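Local coordinates for protein oxygen-independent coproporphyrinogen III oxidase (Escherichia coli, PDB 1OLT) that catalyses the anaerobic oxidative decarboxylation of two propionate groups of coproporphyrinogen III to give protoporphyrinogen IX in heme biosynthesis, as a radical SAM enzyme with a [4Fe-4S] cluster, at residues Q172-E177 and Q186-I191; D154-L159 and F192-H197; L210-P215 and Q264-I269. One frame throughout, in Å; residues are numbered along the deposited sequence.

Contact 1: residues Q172-E177 and Q186-I191; sequences QDFNKE and QDEEFI. With SAM (S-adenosylmethionine), chain C.
Water does much of the joining between F174 and E188: one molecule donates to F174 O (2.7 Å) and to E188 OE1, bridging a loop carbonyl and the carboxylate across the gap between them. A second water accepts from both K176 NZ and E188 N, so the start of helix 188-200 is also held through solvent. K176 NZ comes within 2.7 Å of Q186 O, though the approach is too bent to count as a hydrogen bond; its charge is paired with E185 instead. The direct packing belongs to F174. With CG beside the backbone N (chi1 -78°), the ring reaches across to the helix, where CE1 lies 3.9 Å from E188 CG and equally close to I191 CD1, while V229 and L232 of helix 219-232 also touch the ring. Q186 sends its amide inward, NE2 donating to V171 O and OE1 accepting from R184. At the end of strand 166-172, Q172 reaches the second of the two bound S-adenosylmethionines, its NE2 donating to ribose O2' over 2.8 Å; OE1 lies close to O3'. With an alanine in its place the amide is gone, and O2' would probably be left without this N-H donor, the ribose held on this side less firmly. The arrangement is characteristic of the radical SAM barrel, whose ligands sit where parallel strands such as 166-172 end and loops lead into helices.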
loop_
_atom_site.group_PDB
_atom_site.type_symbol
_atom_site.label_atom_id
_atom_site.label_comp_id
_atom_site.label_asym_id
_atom_site.label_seq_id
_atom_site.Cartn_x
_atom_site.Cartn_y
_atom_site.Cartn_z
ATOM N N GLN A 172 -8.898 11.234 5.492
ATOM C CA GLN A 172 -9.400 11.677 4.217
ATOM C C GLN A 172 -9.455 13.187 4.093
ATOM O O GLN A 172 -8.753 13.756 3.230
ATOM C CB GLN A 172 -10.728 10.993 3.815
ATOM C CG GLN A 172 -10.908 9.579 4.370
ATOM C CD GLN A 172 -9.797 8.611 4.088
ATOM O OE1 GLN A 172 -9.867 7.479 4.534
ATOM N NE2 GLN A 172 -8.811 9.014 3.350
ATOM N N ASP A 173 -10.253 13.835 4.923
ATOM C CA ASP A 173 -10.291 15.293 5.022
ATOM C C ASP A 173 -10.971 15.635 6.354
ATOM O O ASP A 173 -11.869 14.869 6.793
ATOM C CB ASP A 173 -11.103 15.839 3.847
ATOM C CG ASP A 173 -10.865 17.334 3.581
ATOM O OD1 ASP A 173 -10.386 18.056 4.481
ATOM O OD2 ASP A 173 -11.153 17.877 2.478
ATOM N N PHE A 174 -10.551 16.736 6.980
ATOM C CA PHE A 174 -11.229 17.331 8.121
ATOM C C PHE A 174 -12.394 18.267 7.766
ATOM O O PHE A 174 -13.247 18.578 8.623
ATOM C CB PHE A 174 -10.238 18.180 8.967
ATOM C CG PHE A 174 -9.355 17.361 9.831
ATOM C CD1 PHE A 174 -9.901 16.465 10.715
ATOM C CD2 PHE A 174 -7.966 17.466 9.748
ATOM C CE1 PHE A 174 -9.068 15.668 11.580
ATOM C CE2 PHE A 174 -7.108 16.647 10.597
ATOM C CZ PHE A 174 -7.668 15.762 11.504
ATOM N N ASN A 175 -12.452 18.696 6.523
ATOM C CA ASN A 175 -13.516 19.586 6.060
ATOM C C ASN A 175 -14.905 18.930 6.176
ATOM O O ASN A 175 -15.159 17.818 5.646
ATOM C CB ASN A 175 -13.227 19.972 4.610
ATOM C CG ASN A 175 -14.221 20.981 4.067
ATOM O OD1 ASN A 175 -15.432 20.670 3.885
ATOM N ND2 ASN A 175 -13.746 22.224 3.879
ATOM N N LYS A 176 -15.791 19.583 6.905
ATOM C CA LYS A 176 -17.088 19.026 7.231
ATOM C C LYS A 176 -18.048 18.865 6.025
ATOM O O LYS A 176 -18.791 17.935 5.967
ATOM C CB LYS A 176 -17.773 19.908 8.335
ATOM C CG LYS A 176 -16.906 19.983 9.663
ATOM C CD LYS A 176 -16.540 18.534 10.206
ATOM C CE LYS A 176 -17.668 17.767 10.821
ATOM N NZ LYS A 176 -17.146 16.492 11.330
ATOM N N GLU A 177 -18.032 19.799 5.093
ATOM C CA GLU A 177 -18.833 19.674 3.859
ATOM C C GLU A 177 -18.354 18.491 3.030
ATOM O O GLU A 177 -19.142 17.716 2.546
ATOM C CB GLU A 177 -18.779 20.976 3.048
ATOM C CG GLU A 177 -19.471 20.860 1.729
ATOM C CD GLU A 177 -19.457 22.168 0.927
ATOM O OE1 GLU A 177 -18.481 22.925 0.949
ATOM O OE2 GLU A 177 -20.438 22.398 0.226
ATOM N N GLN A 186 -17.012 12.483 10.818
ATOM C CA GLN A 186 -16.141 12.025 11.882
ATOM C C GLN A 186 -15.810 13.179 12.832
ATOM O O GLN A 186 -15.891 14.436 12.496
ATOM C CB GLN A 186 -14.867 11.297 11.278
ATOM C CG GLN A 186 -14.169 12.037 10.442
ATOM C CD GLN A 186 -13.157 11.293 9.528
ATOM O OE1 GLN A 186 -12.966 10.070 9.560
ATOM N NE2 GLN A 186 -12.458 12.110 8.760
ATOM N N ASP A 187 -15.525 12.789 14.058
ATOM C CA ASP A 187 -15.361 13.786 15.105
ATOM C C ASP A 187 -13.875 14.164 15.190
ATOM O O ASP A 187 -13.078 13.347 15.528
ATOM C CB ASP A 187 -15.859 13.185 16.418
ATOM C CG ASP A 187 -15.854 14.170 17.538
ATOM O OD1 ASP A 187 -14.825 14.849 17.814
ATOM O OD2 ASP A 187 -16.850 14.323 18.220
ATOM N N GLU A 188 -13.545 15.421 14.876
ATOM C CA GLU A 188 -12.157 15.882 14.801
ATOM C C GLU A 188 -11.479 15.746 16.176
ATOM O O GLU A 188 -10.308 15.341 16.269
ATOM C CB GLU A 188 -12.117 17.337 14.379
ATOM C CG GLU A 188 -10.718 17.909 14.278
ATOM C CD GLU A 188 -10.721 19.355 13.763
ATOM O OE1 GLU A 188 -11.256 19.629 12.682
ATOM O OE2 GLU A 188 -10.271 20.194 14.470
ATOM N N GLU A 189 -12.194 16.056 17.238
ATOM C CA GLU A 189 -11.615 15.934 18.586
ATOM C C GLU A 189 -11.278 14.531 18.905
ATOM O O GLU A 189 -10.246 14.242 19.529
ATOM C CB GLU A 189 -12.532 16.519 19.668
ATOM C CG GLU A 189 -12.658 18.008 19.568
ATOM C CD GLU A 189 -11.387 18.729 19.973
ATOM O OE1 GLU A 189 -10.635 18.199 20.842
ATOM O OE2 GLU A 189 -11.128 19.836 19.406
ATOM N N PHE A 190 -12.110 13.606 18.453
ATOM C CA PHE A 190 -11.822 12.212 18.689
ATOM C C PHE A 190 -10.620 11.717 17.856
ATOM O O PHE A 190 -9.831 10.874 18.322
ATOM C CB PHE A 190 -13.048 11.348 18.434
ATOM C CG PHE A 190 -12.827 9.912 18.797
ATOM C CD1 PHE A 190 -12.785 9.529 20.125
ATOM C CD2 PHE A 190 -12.596 8.981 17.829
ATOM C CE1 PHE A 190 -12.564 8.213 20.466
ATOM C CE2 PHE A 190 -12.351 7.671 18.173
ATOM C CZ PHE A 190 -12.346 7.311 19.517
ATOM N N ILE A 191 -10.491 12.192 16.627
ATOM C CA ILE A 191 -9.301 11.859 15.852
ATOM C C ILE A 191 -8.030 12.270 16.564
ATOM O O ILE A 191 -7.063 11.477 16.630
ATOM C CB ILE A 191 -9.388 12.381 14.433
ATOM C CG1 ILE A 191 -10.449 11.592 13.670
ATOM C CG2 ILE A 191 -8.067 12.246 13.703
ATOM C CD1 ILE A 191 -10.861 12.258 12.336
HETATM N N SAM C . -10.944 1.368 6.667
HETATM C CA SAM C . -10.066 2.313 7.341
HETATM C C SAM C . -10.444 3.785 7.130
HETATM O O SAM C . -11.193 4.097 6.141
HETATM O OXT SAM C . -10.042 4.542 7.990
HETATM C CB SAM C . -8.657 2.076 6.761
HETATM C CG SAM C . -8.189 2.768 5.510
HETATM S SD SAM C . -8.928 2.223 3.991
HETATM C CE SAM C . -8.679 0.443 3.967
HETATM C "C5'" SAM C . -7.524 2.514 2.783
HETATM C "C4'" SAM C . -7.336 3.937 2.149
HETATM O "O4'" SAM C . -7.584 3.985 0.750
HETATM C "C3'" SAM C . -8.295 4.972 2.687
HETATM O "O3'" SAM C . -7.990 5.408 4.017
HETATM C "C2'" SAM C . -8.282 6.062 1.608
HETATM O "O2'" SAM C . -7.335 7.082 1.924
HETATM C "C1'" SAM C . -7.810 5.327 0.377
HETATM N N9 SAM C . -8.771 5.321 -0.707
HETATM C C8 SAM C . -9.899 4.542 -0.743
HETATM N N7 SAM C . -10.538 4.760 -1.889
HETATM C C5 SAM C . -9.804 5.670 -2.605
HETATM C C6 SAM C . -9.981 6.261 -3.867
HETATM N N6 SAM C . -11.009 5.976 -4.665
HETATM N N1 SAM C . -9.040 7.156 -4.293
HETATM C C2 SAM C . -7.945 7.470 -3.479
HETATM N N3 SAM C . -7.765 6.897 -2.267
HETATM C C4 SAM C . -8.696 6.019 -1.842
HETATM O O HOH W 1 -13.228 18.309 11.308
HETATM O O HOH W 2 -15.677 17.343 13.840
#

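Contact 2: residues D154-L159 and F192-H197; sequences DVLDHL and FALLNH
Helices 154-161 and 188-200 run side by side in nearly the same direction, their local axes 10.2 Å apart and crossing at -26°, and they come closest where L156 CA and H197 CA are 7.8 Å apart. At that spacing side chains must span the groove, and two pairs do so in different ways. On the inner side L156 CD1 abuts L194 CD1 at 3.6 Å, the two leucines crossing at about a right angle; the same methyl of L156 also rests 3.3 Å from L194 O, against the backbone of the opposing helix. These leucines reach down to strand 166-172, L156 onto L167 and L194 onto M169. Such an arrangement is the usual outer layer of a β/α barrel: one helix precedes the strand and the other follows it, each belonging to a beta-alpha-beta crossover between neighbouring parallel strands. Further out the bridge becomes polar. H197 NE2 donates to D157 OD1 over 2.7 Å, almost straight, with the acceptor close to the imidazole plane and reached on the syn side of OD1, though from somewhat out of the carboxylate plane. The imidazole of H197 is carried across the groove because CG stands opposite the backbone N (chi1 -174°), and it meets a carboxylate whose plane stands 46° from that of the ring. The nearby negative charge would probably favour a protonated H197, and the D157 side chain also touches I201.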
loop_
_atom_site.group_PDB
_atom_site.type_symbol
_atom_site.label_atom_id
_atom_site.label_comp_id
_atom_site.label_asym_id
_atom_site.label_seq_id
_atom_site.Cartn_x
_atom_site.Cartn_y
_atom_site.Cartn_z
ATOM N N ASP A 154 -9.610 2.574 24.277
ATOM C CA ASP A 154 -8.951 1.403 24.858
ATOM C C ASP A 154 -8.725 0.266 23.918
ATOM O O ASP A 154 -8.029 -0.648 24.254
ATOM C CB ASP A 154 -9.579 0.970 26.183
ATOM C CG ASP A 154 -10.886 0.252 26.005
ATOM O OD1 ASP A 154 -11.343 -0.054 24.870
ATOM O OD2 ASP A 154 -11.547 -0.062 26.990
ATOM N N VAL A 155 -9.296 0.294 22.714
ATOM C CA VAL A 155 -8.934 -0.677 21.682
ATOM C C VAL A 155 -7.432 -0.543 21.313
ATOM O O VAL A 155 -6.771 -1.537 20.983
ATOM C CB VAL A 155 -9.863 -0.602 20.421
ATOM C CG1 VAL A 155 -9.371 -1.472 19.255
ATOM C CG2 VAL A 155 -11.318 -0.946 20.772
ATOM N N LEU A 156 -6.890 0.682 21.351
ATOM C CA LEU A 156 -5.461 0.878 21.104
ATOM C C LEU A 156 -4.607 0.204 22.169
ATOM O O LEU A 156 -3.607 -0.432 21.829
ATOM C CB LEU A 156 -5.111 2.364 21.006
ATOM C CG LEU A 156 -5.828 3.124 19.878
ATOM C CD1 LEU A 156 -5.319 4.556 19.882
ATOM C CD2 LEU A 156 -5.776 2.497 18.522
ATOM N N ASP A 157 -4.985 0.310 23.448
ATOM C CA ASP A 157 -4.269 -0.419 24.505
ATOM C C ASP A 157 -4.319 -1.942 24.239
ATOM O O ASP A 157 -3.346 -2.629 24.407
ATOM C CB ASP A 157 -4.805 -0.117 25.883
ATOM C CG ASP A 157 -4.795 1.404 26.178
ATOM O OD1 ASP A 157 -5.690 2.149 25.740
ATOM O OD2 ASP A 157 -3.897 1.901 26.795
ATOM N N HIS A 158 -5.447 -2.433 23.804
ATOM C CA HIS A 158 -5.590 -3.852 23.521
ATOM C C HIS A 158 -4.715 -4.269 22.345
ATOM O O HIS A 158 -4.066 -5.309 22.403
ATOM C CB HIS A 158 -6.995 -4.172 23.177
ATOM C CG HIS A 158 -7.264 -5.645 23.050
ATOM N ND1 HIS A 158 -7.332 -6.473 24.137
ATOM C CD2 HIS A 158 -7.487 -6.425 21.968
ATOM C CE1 HIS A 158 -7.594 -7.711 23.749
ATOM N NE2 HIS A 158 -7.703 -7.708 22.424
ATOM N N LEU A 159 -4.669 -3.466 21.274
ATOM C CA LEU A 159 -3.779 -3.753 20.148
ATOM C C LEU A 159 -2.314 -3.799 20.589
ATOM O O LEU A 159 -1.531 -4.664 20.184
ATOM C CB LEU A 159 -3.942 -2.717 19.011
ATOM C CG LEU A 159 -5.342 -2.754 18.395
ATOM C CD1 LEU A 159 -5.595 -1.530 17.581
ATOM C CD2 LEU A 159 -5.461 -4.010 17.553
ATOM N N PHE A 192 -7.998 13.493 17.076
ATOM C CA PHE A 192 -6.844 13.979 17.847
ATOM C C PHE A 192 -6.637 13.132 19.107
ATOM O O PHE A 192 -5.498 12.760 19.432
ATOM C CB PHE A 192 -7.038 15.432 18.261
ATOM C CG PHE A 192 -6.549 16.400 17.231
ATOM C CD1 PHE A 192 -7.254 16.557 16.037
ATOM C CD2 PHE A 192 -5.403 17.159 17.449
ATOM C CE1 PHE A 192 -6.822 17.417 15.038
ATOM C CE2 PHE A 192 -4.953 18.025 16.464
ATOM C CZ PHE A 192 -5.648 18.145 15.230
ATOM N N ALA A 193 -7.732 12.811 19.814
ATOM C CA ALA A 193 -7.591 11.983 21.009
ATOM C C ALA A 193 -6.994 10.606 20.691
ATOM O O ALA A 193 -6.143 10.091 21.393
ATOM C CB ALA A 193 -8.959 11.807 21.726
ATOM N N LEU A 194 -7.461 10.015 19.627
ATOM C CA LEU A 194 -7.053 8.698 19.265
ATOM C C LEU A 194 -5.583 8.669 18.886
ATOM O O LEU A 194 -4.831 7.824 19.373
ATOM C CB LEU A 194 -7.896 8.221 18.094
ATOM C CG LEU A 194 -7.924 6.748 17.741
ATOM C CD1 LEU A 194 -8.482 5.902 18.841
ATOM C CD2 LEU A 194 -8.765 6.559 16.444
ATOM N N LEU A 195 -5.155 9.602 18.035
ATOM C CA LEU A 195 -3.744 9.606 17.602
ATOM C C LEU A 195 -2.801 9.970 18.725
ATOM O O LEU A 195 -1.736 9.348 18.880
ATOM C CB LEU A 195 -3.567 10.482 16.349
ATOM C CG LEU A 195 -2.187 10.446 15.704
ATOM C CD1 LEU A 195 -2.333 10.618 14.156
ATOM C CD2 LEU A 195 -1.223 11.569 16.284
ATOM N N ASN A 196 -3.166 10.935 19.537
ATOM C CA ASN A 196 -2.343 11.266 20.676
ATOM C C ASN A 196 -2.267 10.133 21.761
ATOM O O ASN A 196 -1.241 9.920 22.362
ATOM C CB ASN A 196 -2.756 12.632 21.222
ATOM C CG ASN A 196 -2.271 13.797 20.292
ATOM O OD1 ASN A 196 -3.075 14.557 19.744
ATOM N ND2 ASN A 196 -0.933 13.881 20.087
ATOM N N HIS A 197 -3.336 9.376 21.944
ATOM C CA HIS A 197 -3.317 8.222 22.800
ATOM C C HIS A 197 -2.385 7.115 22.197
ATOM O O HIS A 197 -1.630 6.448 22.945
ATOM C CB HIS A 197 -4.765 7.668 23.035
ATOM C CG HIS A 197 -4.835 6.558 24.031
ATOM N ND1 HIS A 197 -4.242 6.636 25.278
ATOM C CD2 HIS A 197 -5.408 5.341 23.965
ATOM C CE1 HIS A 197 -4.463 5.512 25.936
ATOM N NE2 HIS A 197 -5.159 4.711 25.149
#

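Contact 3: residues L210-P215 and Q264-I269; sequences LIYGLP and QQKLDI. With SAM (S-adenosylmethionine), chain C.
The end of strand 207-212 and the loop after it run up against helix 263-279, coming closest where G213 CA and K266 CA are 6.1 Å apart. G213 takes a positive phi (101°), a conformation in which a beta carbon would be pressed against Y212 O; the bare CA instead meets the lysine chain. In the conformer given, one of two modelled, K266 CE rests 3.7 Å from G213 CA, and K266 NZ is hydrogen-bonded to N241 OD1 and donates to a water that in turn donates to G213 O, 2.8 Å off. Y212 holds CG between its backbone N and carbonyl carbon (chi1 74°), which brings the ring alongside the helix: CE2 lies 3.7 Å from K266 O. Nearer the backbone, Y212 CB packs against I269 CG2 at 3.6 Å, the two side chains lying alongside but pointing opposite ways. I211 points to the other side of the strand, where its CG1 comes within 3.6 Å of ribose O2' of the second bound S-adenosylmethionine. Strand 207-212 lies between parallel strands 166-172 and 236-241; Y212 also touches V239 and N241 of the latter, while I269 leans on F222 of helix 219-232.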
loop_
_atom_site.group_PDB
_atom_site.type_symbol
_atom_site.label_atom_id
_atom_site.label_comp_id
_atom_site.label_asym_id
_atom_site.label_seq_id
_atom_site.Cartn_x
_atom_site.Cartn_y
_atom_site.Cartn_z
ATOM N N LEU A 210 -4.905 10.864 3.714
ATOM C CA LEU A 210 -5.657 11.955 3.222
ATOM C C LEU A 210 -5.948 11.693 1.735
ATOM O O LEU A 210 -5.198 10.969 1.066
ATOM C CB LEU A 210 -4.949 13.290 3.383
ATOM C CG LEU A 210 -4.588 13.712 4.798
ATOM C CD1 LEU A 210 -3.653 14.977 4.785
ATOM C CD2 LEU A 210 -5.842 13.978 5.522
ATOM N N ILE A 211 -7.048 12.256 1.244
ATOM C CA ILE A 211 -7.357 12.229 -0.195
ATOM C C ILE A 211 -7.618 13.624 -0.722
ATOM O O ILE A 211 -8.380 14.411 -0.120
ATOM C CB ILE A 211 -8.564 11.343 -0.511
ATOM C CG1 ILE A 211 -8.421 9.949 0.078
ATOM C CG2 ILE A 211 -8.830 11.305 -2.000
ATOM C CD1 ILE A 211 -9.753 9.119 -0.026
ATOM N N TYR A 212 -6.971 13.950 -1.857
ATOM C CA TYR A 212 -7.223 15.222 -2.568
ATOM C C TYR A 212 -7.938 14.922 -3.888
ATOM O O TYR A 212 -7.720 13.891 -4.511
ATOM C CB TYR A 212 -5.947 16.076 -2.749
ATOM C CG TYR A 212 -4.974 15.599 -3.788
ATOM C CD1 TYR A 212 -4.059 14.646 -3.492
ATOM C CD2 TYR A 212 -4.999 16.119 -5.082
ATOM C CE1 TYR A 212 -3.178 14.203 -4.418
ATOM C CE2 TYR A 212 -4.084 15.683 -6.039
ATOM C CZ TYR A 212 -3.218 14.694 -5.691
ATOM O OH TYR A 212 -2.317 14.232 -6.598
ATOM N N GLY A 213 -8.822 15.803 -4.284
ATOM C CA GLY A 213 -9.725 15.563 -5.431
ATOM C C GLY A 213 -11.166 15.154 -5.080
ATOM O O GLY A 213 -11.949 14.805 -5.937
ATOM N N LEU A 214 -11.494 15.162 -3.796
ATOM C CA LEU A 214 -12.841 14.852 -3.332
ATOM C C LEU A 214 -13.769 16.009 -3.631
ATOM O O LEU A 214 -13.308 17.130 -3.789
ATOM C CB LEU A 214 -12.805 14.567 -1.832
ATOM C CG LEU A 214 -12.110 13.321 -1.354
ATOM C CD1 LEU A 214 -12.102 13.200 0.141
ATOM C CD2 LEU A 214 -12.695 12.000 -1.944
ATOM N N PRO A 215 -15.104 15.762 -3.661
ATOM C CA PRO A 215 -16.071 16.802 -3.962
ATOM C C PRO A 215 -15.966 17.973 -3.050
ATOM O O PRO A 215 -15.833 17.867 -1.864
ATOM C CB PRO A 215 -17.432 16.105 -3.823
ATOM C CG PRO A 215 -17.167 14.914 -3.065
ATOM C CD PRO A 215 -15.756 14.454 -3.401
ATOM N N GLN A 264 -6.670 22.026 -12.809
ATOM C CA GLN A 264 -5.759 23.053 -12.304
ATOM C C GLN A 264 -5.879 23.124 -10.742
ATOM O O GLN A 264 -4.857 23.245 -10.050
ATOM C CB GLN A 264 -6.027 24.409 -12.967
ATOM C CG GLN A 264 -4.942 25.519 -12.718
ATOM C CD GLN A 264 -3.539 24.971 -12.742
ATOM O OE1 GLN A 264 -2.831 24.998 -11.745
ATOM N NE2 GLN A 264 -3.166 24.418 -13.844
ATOM N N GLN A 265 -7.099 23.011 -10.205
ATOM C CA GLN A 265 -7.281 22.993 -8.777
ATOM C C GLN A 265 -6.513 21.797 -8.138
ATOM O O GLN A 265 -5.830 21.978 -7.098
ATOM C CB GLN A 265 -8.757 23.049 -8.376
ATOM C CG GLN A 265 -9.460 24.437 -8.504
ATOM C CD GLN A 265 -10.961 24.343 -8.204
ATOM O OE1 GLN A 265 -11.621 23.376 -8.594
ATOM N NE2 GLN A 265 -11.483 25.303 -7.472
ATOM N N LYS A 266 -6.576 20.614 -8.752
ATOM C CA LYS A 266 -5.922 19.440 -8.169
ATOM C C LYS A 266 -4.376 19.591 -8.205
ATOM O O LYS A 266 -3.685 19.145 -7.301
ATOM C CB LYS A 266 -6.368 18.136 -8.852
ATOM C CG LYS A 266 -7.842 17.829 -8.761
ATOM C CD LYS A 266 -8.195 16.349 -9.283
ATOM C CE LYS A 266 -7.560 15.202 -8.378
ATOM N NZ LYS A 266 -8.116 13.703 -8.530
ATOM N N LEU A 267 -3.865 20.215 -9.252
ATOM C CA LEU A 267 -2.450 20.500 -9.365
ATOM C C LEU A 267 -2.020 21.511 -8.325
ATOM O O LEU A 267 -0.941 21.366 -7.772
ATOM C CB LEU A 267 -2.043 21.067 -10.741
ATOM C CG LEU A 267 -2.155 20.087 -11.915
ATOM C CD1 LEU A 267 -1.775 20.707 -13.194
ATOM C CD2 LEU A 267 -1.322 18.850 -11.660
ATOM N N ASP A 268 -2.842 22.517 -8.083
ATOM C CA ASP A 268 -2.512 23.529 -7.081
ATOM C C ASP A 268 -2.578 22.877 -5.660
ATOM O O ASP A 268 -1.728 23.146 -4.844
ATOM C CB ASP A 268 -3.423 24.727 -7.138
ATOM C CG ASP A 268 -3.160 25.597 -8.362
ATOM O OD1 ASP A 268 -2.108 25.445 -9.093
ATOM O OD2 ASP A 268 -3.969 26.480 -8.640
ATOM N N ILE A 269 -3.539 21.986 -5.423
ATOM C CA ILE A 269 -3.608 21.226 -4.158
ATOM C C ILE A 269 -2.355 20.447 -3.959
ATOM O O ILE A 269 -1.758 20.491 -2.879
ATOM C CB ILE A 269 -4.787 20.387 -4.070
ATOM C CG1 ILE A 269 -6.012 21.254 -3.950
ATOM C CG2 ILE A 269 -4.673 19.408 -2.794
ATOM C CD1 ILE A 269 -7.334 20.469 -4.170
HETATM N N SAM C . -10.944 1.368 6.667
HETATM C CA SAM C . -10.066 2.313 7.341
HETATM C C SAM C . -10.444 3.785 7.130
HETATM O O SAM C . -11.193 4.097 6.141
HETATM O OXT SAM C . -10.042 4.542 7.990
HETATM C CB SAM C . -8.657 2.076 6.761
HETATM C CG SAM C . -8.189 2.768 5.510
HETATM S SD SAM C . -8.928 2.223 3.991
HETATM C CE SAM C . -8.679 0.443 3.967
HETATM C "C5'" SAM C . -7.524 2.514 2.783
HETATM C "C4'" SAM C . -7.336 3.937 2.149
HETATM O "O4'" SAM C . -7.584 3.985 0.750
HETATM C "C3'" SAM C . -8.295 4.972 2.687
HETATM O "O3'" SAM C . -7.990 5.408 4.017
HETATM C "C2'" SAM C . -8.282 6.062 1.608
HETATM O "O2'" SAM C . -7.335 7.082 1.924
HETATM C "C1'" SAM C . -7.810 5.327 0.377
HETATM N N9 SAM C . -8.771 5.321 -0.707
HETATM C C8 SAM C . -9.899 4.542 -0.743
HETATM N N7 SAM C . -10.538 4.760 -1.889
HETATM C C5 SAM C . -9.804 5.670 -2.605
HETATM C C6 SAM C . -9.981 6.261 -3.867
HETATM N N6 SAM C . -11.009 5.976 -4.665
HETATM N N1 SAM C . -9.040 7.156 -4.293
HETATM C C2 SAM C . -7.945 7.470 -3.479
HETATM N N3 SAM C . -7.765 6.897 -2.267
HETATM C C4 SAM C . -8.696 6.019 -1.842
HETATM O O HOH W 3 -11.118 14.426 -8.547
#

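Overall arrangement
The three contacts lie round neighbouring strands of the radical SAM barrel, two touching the second S-adenosylmethionine, one standing back among the outer helices. Contacts 1 and 2 share helix 188-200, their centres about 17 Å apart, and F174 CZ packs on F192 CE1 at 4.0 Å. Contacts 1 and 3 are likewise about 17 Å apart between centres, yet adjacent strands link them: Q172 O lies 3.0 Å from I211 N, a probable hydrogen bond, and both residues border the same ribose. Contacts 2 and 3, about 30 Å apart between centres, do not touch. In contact 2 the side chain of L194 stays about 9 Å from a bound S-adenosylmethionine.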